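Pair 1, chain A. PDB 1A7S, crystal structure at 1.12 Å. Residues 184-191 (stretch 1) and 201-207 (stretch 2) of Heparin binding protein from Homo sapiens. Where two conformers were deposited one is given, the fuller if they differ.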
# COMPACT_ATOMS: atom_id res chain seq x y z
N LEU A 184 2.08 -9.73 8.02
CA LEU A 184 2.45 -8.38 8.39
C LEU A 184 2.73 -7.49 7.17
O LEU A 184 3.19 -7.98 6.13
CB LEU A 184 3.71 -8.38 9.25
CG LEU A 184 3.67 -9.20 10.54
CD1 LEU A 184 5.00 -9.14 11.25
CD2 LEU A 184 2.55 -8.70 11.46
N ALA A 185 2.52 -6.20 7.37
CA ALA A 185 2.84 -5.18 6.32
C ALA A 185 4.31 -4.86 6.32
O ALA A 185 4.81 -3.96 6.97
CB ALA A 185 2.04 -3.91 6.63
N HIS A 186 5.10 -5.66 5.57
CA HIS A 186 6.56 -5.46 5.51
C HIS A 186 6.94 -4.45 4.47
O HIS A 186 8.08 -3.98 4.51
CB HIS A 186 7.23 -6.82 5.22
CG HIS A 186 7.53 -7.60 6.44
ND1 HIS A 186 8.54 -7.22 7.28
CD2 HIS A 186 6.86 -8.67 7.01
CE1 HIS A 186 8.54 -8.12 8.30
NE2 HIS A 186 7.54 -8.97 8.14
N GLY A 187 6.07 -4.08 3.54
CA GLY A 187 6.40 -3.14 2.55
C GLY A 187 5.22 -2.25 2.15
O GLY A 187 4.09 -2.59 2.34
N VAL A 188 5.58 -1.11 1.57
CA VAL A 188 4.66 -0.18 0.94
C VAL A 188 5.13 0.01 -0.52
O VAL A 188 6.27 0.39 -0.73
CB VAL A 188 4.64 1.18 1.66
CG1 VAL A 188 3.82 2.19 0.87
CG2 VAL A 188 4.05 1.02 3.07
N ALA A 189 4.27 -0.30 -1.50
CA ALA A 189 4.72 -0.24 -2.88
C ALA A 189 5.21 1.13 -3.26
O ALA A 189 4.53 2.15 -3.05
CB ALA A 189 3.60 -0.71 -3.82
N SER A 190 6.42 1.19 -3.80
CA SER A 190 7.07 2.44 -4.13
C SER A 190 7.33 2.62 -5.59
O SER A 190 6.82 3.57 -6.21
CB SER A 190 8.27 2.69 -3.29
OG SER A 190 8.99 3.83 -3.53
N PHE A 191 8.16 1.79 -6.20
CA PHE A 191 8.46 1.93 -7.61
C PHE A 191 8.91 0.62 -8.19
O PHE A 191 9.28 -0.31 -7.47
CB PHE A 191 9.49 3.05 -7.84
CG PHE A 191 10.88 2.73 -7.30
CD1 PHE A 191 11.24 2.98 -6.00
CD2 PHE A 191 11.86 2.16 -8.12
CE1 PHE A 191 12.50 2.69 -5.50
CE2 PHE A 191 13.12 1.89 -7.63
CZ PHE A 191 13.45 2.15 -6.29
N ASP A 201 10.35 -5.39 -7.89
CA ASP A 201 9.49 -4.32 -7.33
C ASP A 201 10.18 -3.83 -6.05
O ASP A 201 10.68 -4.64 -5.27
CB ASP A 201 8.12 -4.89 -6.99
CG ASP A 201 7.26 -5.07 -8.25
OD1 ASP A 201 7.60 -4.43 -9.27
OD2 ASP A 201 6.20 -5.72 -8.09
N PHE A 202 10.14 -2.51 -5.86
CA PHE A 202 10.69 -1.91 -4.68
C PHE A 202 9.57 -1.42 -3.76
O PHE A 202 8.77 -0.57 -4.17
CB PHE A 202 11.59 -0.70 -5.06
CG PHE A 202 12.87 -1.11 -5.71
CD1 PHE A 202 12.88 -1.59 -7.01
CD2 PHE A 202 14.07 -1.05 -5.03
CE1 PHE A 202 14.04 -1.90 -7.65
CE2 PHE A 202 15.25 -1.35 -5.65
CZ PHE A 202 15.26 -1.80 -6.94
N PHE A 203 9.61 -1.91 -2.51
CA PHE A 203 8.68 -1.52 -1.48
C PHE A 203 9.45 -0.83 -0.36
O PHE A 203 10.55 -1.25 -0.01
CB PHE A 203 8.00 -2.79 -0.88
CG PHE A 203 7.12 -3.51 -1.85
CD1 PHE A 203 7.59 -4.45 -2.70
CD2 PHE A 203 5.76 -3.27 -1.84
CE1 PHE A 203 6.82 -5.13 -3.59
CE2 PHE A 203 4.92 -3.95 -2.71
CZ PHE A 203 5.45 -4.84 -3.62
N THR A 204 8.91 0.22 0.20
CA THR A 204 9.52 0.83 1.40
C THR A 204 9.56 -0.18 2.50
O THR A 204 8.56 -0.89 2.72
CB THR A 204 8.64 2.04 1.80
OG1 THR A 204 8.53 2.82 0.63
CG2 THR A 204 9.28 2.80 2.99
N ARG A 205 10.69 -0.32 3.17
CA ARG A 205 10.87 -1.29 4.23
C ARG A 205 10.22 -0.79 5.52
O ARG A 205 10.80 -0.04 6.28
CB ARG A 205 12.34 -1.57 4.42
CG ARG A 205 12.61 -2.72 5.42
CD ARG A 205 14.13 -3.02 5.58
NE ARG A 205 14.61 -3.71 4.36
CZ ARG A 205 14.70 -5.03 4.21
NH1 ARG A 205 14.13 -5.86 5.12
NH2 ARG A 205 15.26 -5.54 3.16
N VAL A 206 9.00 -1.21 5.75
CA VAL A 206 8.16 -0.74 6.84
C VAL A 206 8.83 -0.88 8.19
O VAL A 206 8.73 0.01 9.05
CB VAL A 206 6.79 -1.38 6.83
CG1 VAL A 206 5.94 -0.99 8.04
CG2 VAL A 206 6.00 -0.98 5.58
N ALA A 207 9.51 -1.99 8.41
CA ALA A 207 10.11 -2.24 9.71
C ALA A 207 11.14 -1.20 10.13
O ALA A 207 11.42 -1.05 11.32
CB ALA A 207 10.70 -3.63 9.78
O HOH W 1 9.70 -4.42 6.69

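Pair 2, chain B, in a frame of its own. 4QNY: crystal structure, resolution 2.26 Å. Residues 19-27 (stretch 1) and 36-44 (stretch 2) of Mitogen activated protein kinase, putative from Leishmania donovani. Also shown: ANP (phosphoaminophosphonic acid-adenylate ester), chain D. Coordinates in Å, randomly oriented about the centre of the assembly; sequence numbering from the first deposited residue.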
# COMPACT_ATOMS: atom_id res chain seq x y z
N ASP B 19 27.75 -6.57 2.71
CA ASP B 19 27.71 -8.03 2.71
C ASP B 19 28.03 -8.55 1.31
O ASP B 19 27.38 -8.18 0.33
CB ASP B 19 26.34 -8.53 3.17
CG ASP B 19 26.38 -9.96 3.68
OD1 ASP B 19 27.18 -10.76 3.16
OD2 ASP B 19 25.61 -10.28 4.61
N ASP B 20 29.03 -9.43 1.23
CA ASP B 20 29.51 -9.94 -0.05
C ASP B 20 28.54 -10.94 -0.67
O ASP B 20 28.72 -11.38 -1.81
CB ASP B 20 30.88 -10.59 0.13
CG ASP B 20 31.86 -10.22 -0.96
OD1 ASP B 20 31.69 -9.13 -1.56
OD2 ASP B 20 32.79 -11.00 -1.23
N ARG B 21 27.50 -11.30 0.08
CA ARG B 21 26.52 -12.30 -0.34
C ARG B 21 25.81 -11.96 -1.66
O ARG B 21 25.67 -12.81 -2.53
CB ARG B 21 25.46 -12.49 0.75
CG ARG B 21 25.89 -13.42 1.87
CD ARG B 21 24.93 -13.36 3.06
NE ARG B 21 23.58 -13.82 2.73
CZ ARG B 21 22.73 -14.32 3.62
NH1 ARG B 21 23.09 -14.45 4.89
NH2 ARG B 21 21.52 -14.71 3.24
N TYR B 22 25.38 -10.71 -1.78
CA TYR B 22 24.42 -10.34 -2.82
C TYR B 22 25.04 -9.88 -4.13
O TYR B 22 25.86 -8.95 -4.17
CB TYR B 22 23.49 -9.25 -2.28
CG TYR B 22 22.81 -9.66 -0.99
CD1 TYR B 22 21.72 -10.52 -1.00
CD2 TYR B 22 23.27 -9.20 0.24
CE1 TYR B 22 21.10 -10.91 0.18
CE2 TYR B 22 22.66 -9.58 1.42
CZ TYR B 22 21.57 -10.43 1.38
OH TYR B 22 20.96 -10.82 2.55
N LEU B 23 24.65 -10.54 -5.22
CA LEU B 23 25.05 -10.18 -6.57
C LEU B 23 23.90 -9.44 -7.25
O LEU B 23 22.81 -9.98 -7.40
CB LEU B 23 25.46 -11.43 -7.37
CG LEU B 23 26.03 -11.36 -8.80
CD1 LEU B 23 26.56 -12.73 -9.19
CD2 LEU B 23 25.03 -10.89 -9.85
N LEU B 24 24.16 -8.21 -7.67
CA LEU B 24 23.13 -7.39 -8.30
C LEU B 24 22.95 -7.73 -9.77
O LEU B 24 23.92 -7.98 -10.49
CB LEU B 24 23.46 -5.91 -8.15
CG LEU B 24 23.68 -5.42 -6.72
CD1 LEU B 24 23.79 -3.91 -6.70
CD2 LEU B 24 22.56 -5.88 -5.81
N GLU B 25 21.70 -7.72 -10.23
CA GLU B 25 21.39 -8.04 -11.62
C GLU B 25 20.74 -6.87 -12.35
O GLU B 25 21.22 -6.45 -13.40
CB GLU B 25 20.49 -9.27 -11.69
CG GLU B 25 21.19 -10.57 -11.31
CD GLU B 25 20.32 -11.79 -11.54
OE1 GLU B 25 19.08 -11.65 -11.59
OE2 GLU B 25 20.88 -12.90 -11.67
N ARG B 26 19.66 -6.34 -11.79
CA ARG B 26 18.94 -5.24 -12.43
C ARG B 26 18.04 -4.48 -11.46
O ARG B 26 17.52 -5.05 -10.50
CB ARG B 26 18.10 -5.77 -13.60
N ILE B 27 17.86 -3.19 -11.72
CA ILE B 27 16.97 -2.35 -10.93
C ILE B 27 15.52 -2.57 -11.34
O ILE B 27 15.14 -2.32 -12.49
CB ILE B 27 17.32 -0.86 -11.08
CG1 ILE B 27 18.74 -0.60 -10.57
CG2 ILE B 27 16.31 -0.00 -10.34
CD1 ILE B 27 19.31 0.73 -11.01
N VAL B 36 14.98 -0.01 -5.93
CA VAL B 36 14.78 -1.42 -5.60
C VAL B 36 15.51 -2.30 -6.62
O VAL B 36 15.33 -2.15 -7.82
CB VAL B 36 13.29 -1.80 -5.57
CG1 VAL B 36 13.11 -3.27 -5.24
CG2 VAL B 36 12.54 -0.92 -4.57
N ILE B 37 16.33 -3.22 -6.12
CA ILE B 37 17.22 -3.99 -6.99
C ILE B 37 17.00 -5.50 -6.91
O ILE B 37 16.85 -6.06 -5.82
CB ILE B 37 18.70 -3.71 -6.65
CG1 ILE B 37 18.92 -2.22 -6.40
CG2 ILE B 37 19.62 -4.22 -7.76
CD1 ILE B 37 20.28 -1.90 -5.82
N ARG B 38 16.98 -6.15 -8.07
CA ARG B 38 16.89 -7.60 -8.15
C ARG B 38 18.27 -8.23 -7.97
O ARG B 38 19.15 -8.05 -8.81
CB ARG B 38 16.28 -8.01 -9.50
CG ARG B 38 16.15 -9.51 -9.72
CD ARG B 38 15.43 -9.78 -11.03
NE ARG B 38 15.24 -11.21 -11.29
CZ ARG B 38 14.56 -11.69 -12.32
NH1 ARG B 38 13.99 -10.86 -13.19
NH2 ARG B 38 14.44 -13.00 -12.49
N ALA B 39 18.45 -8.95 -6.88
CA ALA B 39 19.75 -9.52 -6.55
C ALA B 39 19.69 -11.01 -6.26
O ALA B 39 18.64 -11.55 -5.92
CB ALA B 39 20.35 -8.79 -5.35
N ARG B 40 20.83 -11.68 -6.41
CA ARG B 40 20.94 -13.11 -6.11
C ARG B 40 21.85 -13.34 -4.91
O ARG B 40 22.95 -12.79 -4.84
CB ARG B 40 21.45 -13.87 -7.33
N ASP B 41 21.40 -14.16 -3.97
CA ASP B 41 22.15 -14.44 -2.75
C ASP B 41 23.06 -15.65 -2.95
O ASP B 41 22.59 -16.79 -3.01
CB ASP B 41 21.20 -14.66 -1.58
CG ASP B 41 21.93 -14.80 -0.25
OD1 ASP B 41 21.28 -15.18 0.74
OD2 ASP B 41 23.14 -14.53 -0.20
N THR B 42 24.36 -15.40 -3.03
CA THR B 42 25.34 -16.44 -3.37
C THR B 42 25.52 -17.51 -2.30
O THR B 42 26.05 -18.58 -2.58
CB THR B 42 26.71 -15.82 -3.68
OG1 THR B 42 27.13 -14.99 -2.58
CG2 THR B 42 26.65 -14.97 -4.94
N LYS B 43 25.09 -17.22 -1.07
CA LYS B 43 25.20 -18.20 0.00
C LYS B 43 23.90 -19.00 0.14
O LYS B 43 23.90 -20.11 0.67
CB LYS B 43 25.55 -17.53 1.33
CG LYS B 43 26.95 -16.93 1.37
CD LYS B 43 27.35 -16.54 2.78
CE LYS B 43 28.67 -15.78 2.79
NZ LYS B 43 29.79 -16.59 2.23
N SER B 44 22.81 -18.43 -0.35
CA SER B 44 21.53 -19.12 -0.36
C SER B 44 21.26 -19.74 -1.72
O SER B 44 20.15 -19.64 -2.25
CB SER B 44 20.39 -18.16 0.02
PG ANP D . 8.84 3.95 0.48
O1G ANP D . 10.25 3.80 -0.00
O2G ANP D . 8.61 2.98 1.70
O3G ANP D . 8.60 5.44 0.96
PB ANP D . 8.44 3.07 -2.19
O1B ANP D . 9.52 4.01 -2.59
O2B ANP D . 7.35 3.04 -3.30
N3B ANP D . 7.73 3.57 -0.75
PA ANP D . 8.28 0.31 -2.42
O1A ANP D . 6.85 0.56 -2.71
O2A ANP D . 8.49 -0.68 -1.27
O3A ANP D . 9.05 1.64 -2.00
O5' ANP D . 8.96 -0.21 -3.75
C5' ANP D . 8.80 0.47 -5.01
C4' ANP D . 8.56 -0.56 -6.09
O4' ANP D . 9.58 -1.57 -6.04
C3' ANP D . 7.25 -1.33 -5.99
O3' ANP D . 6.18 -0.60 -6.56
C2' ANP D . 7.57 -2.60 -6.77
O2' ANP D . 7.37 -2.42 -8.17
C1' ANP D . 9.05 -2.81 -6.46
N9 ANP D . 9.30 -3.80 -5.41
C8 ANP D . 9.35 -3.57 -4.07
N7 ANP D . 9.59 -4.65 -3.35
C5 ANP D . 9.69 -5.65 -4.30
C6 ANP D . 9.94 -7.04 -4.19
N6 ANP D . 10.13 -7.67 -3.03
N1 ANP D . 9.99 -7.76 -5.34
C2 ANP D . 9.80 -7.13 -6.50
N3 ANP D . 9.56 -5.83 -6.72
C4 ANP D . 9.52 -5.15 -5.58

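Where pair 1 fills one matched site with two stacked aromatic rings, pair 2 has two arginines, one of them truncated in the model. In pair 1, F191(A) and F202(A) form an offset stack, their planes 13° apart and their centroids 4.4 Å from each other, with F191(A) CZ only 3.4 Å from F202(A) CG. The corresponding residues of pair 2 are R26(B), modelled no further than CB, and R38(B), whose extended side chain forms a salt bridge with E25(B) on the other strand. The bridge is long, R38(B) NE lying 3.9 Å from E25(B) OE1, and it rests on charge alone because the oxygen sits well out of the guanidinium plane.

Beneath this contrast lies one backbone design. Fourteen central residues superpose with an RMSD of 0.9 Å, and in both pairs two antiparallel strands are interrupted by a beta bulge at the same place. The bulge gives a single carbonyl two amides to serve. In pair 1, F202(A) O accepts from S190(A) N at 3.0 Å and F191(A) N at 3.2 Å; in pair 2, R38(B) O accepts from E25(B) N at 2.9 Å and, weakly, from R26(B) N at 3.5 Å. The return bond is also present in both, from F202(A) N to F191(A) O (2.9 Å) and from R38(B) N to R26(B) O (2.7 Å).

On the other face, the bulk is distributed differently. A189(A) and F203(A) match L24(B) and A39(B), so pair 1 places its large side chain on the second strand and pair 2 on the first. Both arrangements bring the side chains to the same closest distance: A189(A) CB meets F203(A) CE2 at 3.7 Å, and L24(B) CD2 meets A39(B) CB at 3.7 Å. The neighbouring glycine belongs to the same solution, since a CB on G187(A) would clash with F203(A) CB. Its counterpart Y22(B) carries a full ring, and there the diagonally placed A39(B), on the same face, has only a methyl group, its CB 4.4 Å from Y22(B) CB.

At the far end, V206(A) and T42(B) coincide, and both backbone amides bond to the opposite carbonyl, V206(A) N to H186(A) O at 3.2 Å and T42(B) N to R21(B) O at 2.9 Å. The threonine adds a bond from T42(B) OG1 to R21(B) O (2.6 Å), whereas V206(A) CG2 packs against V188(A) CG2 at 3.8 Å. R21(B) also clasps D41(B) in a two-pronged salt bridge, NH2 to OD1 at 2.6 Å and NE to OD2 at 3.0 Å. The backbone thus sets the positions, while apolar contact or charge can occupy them.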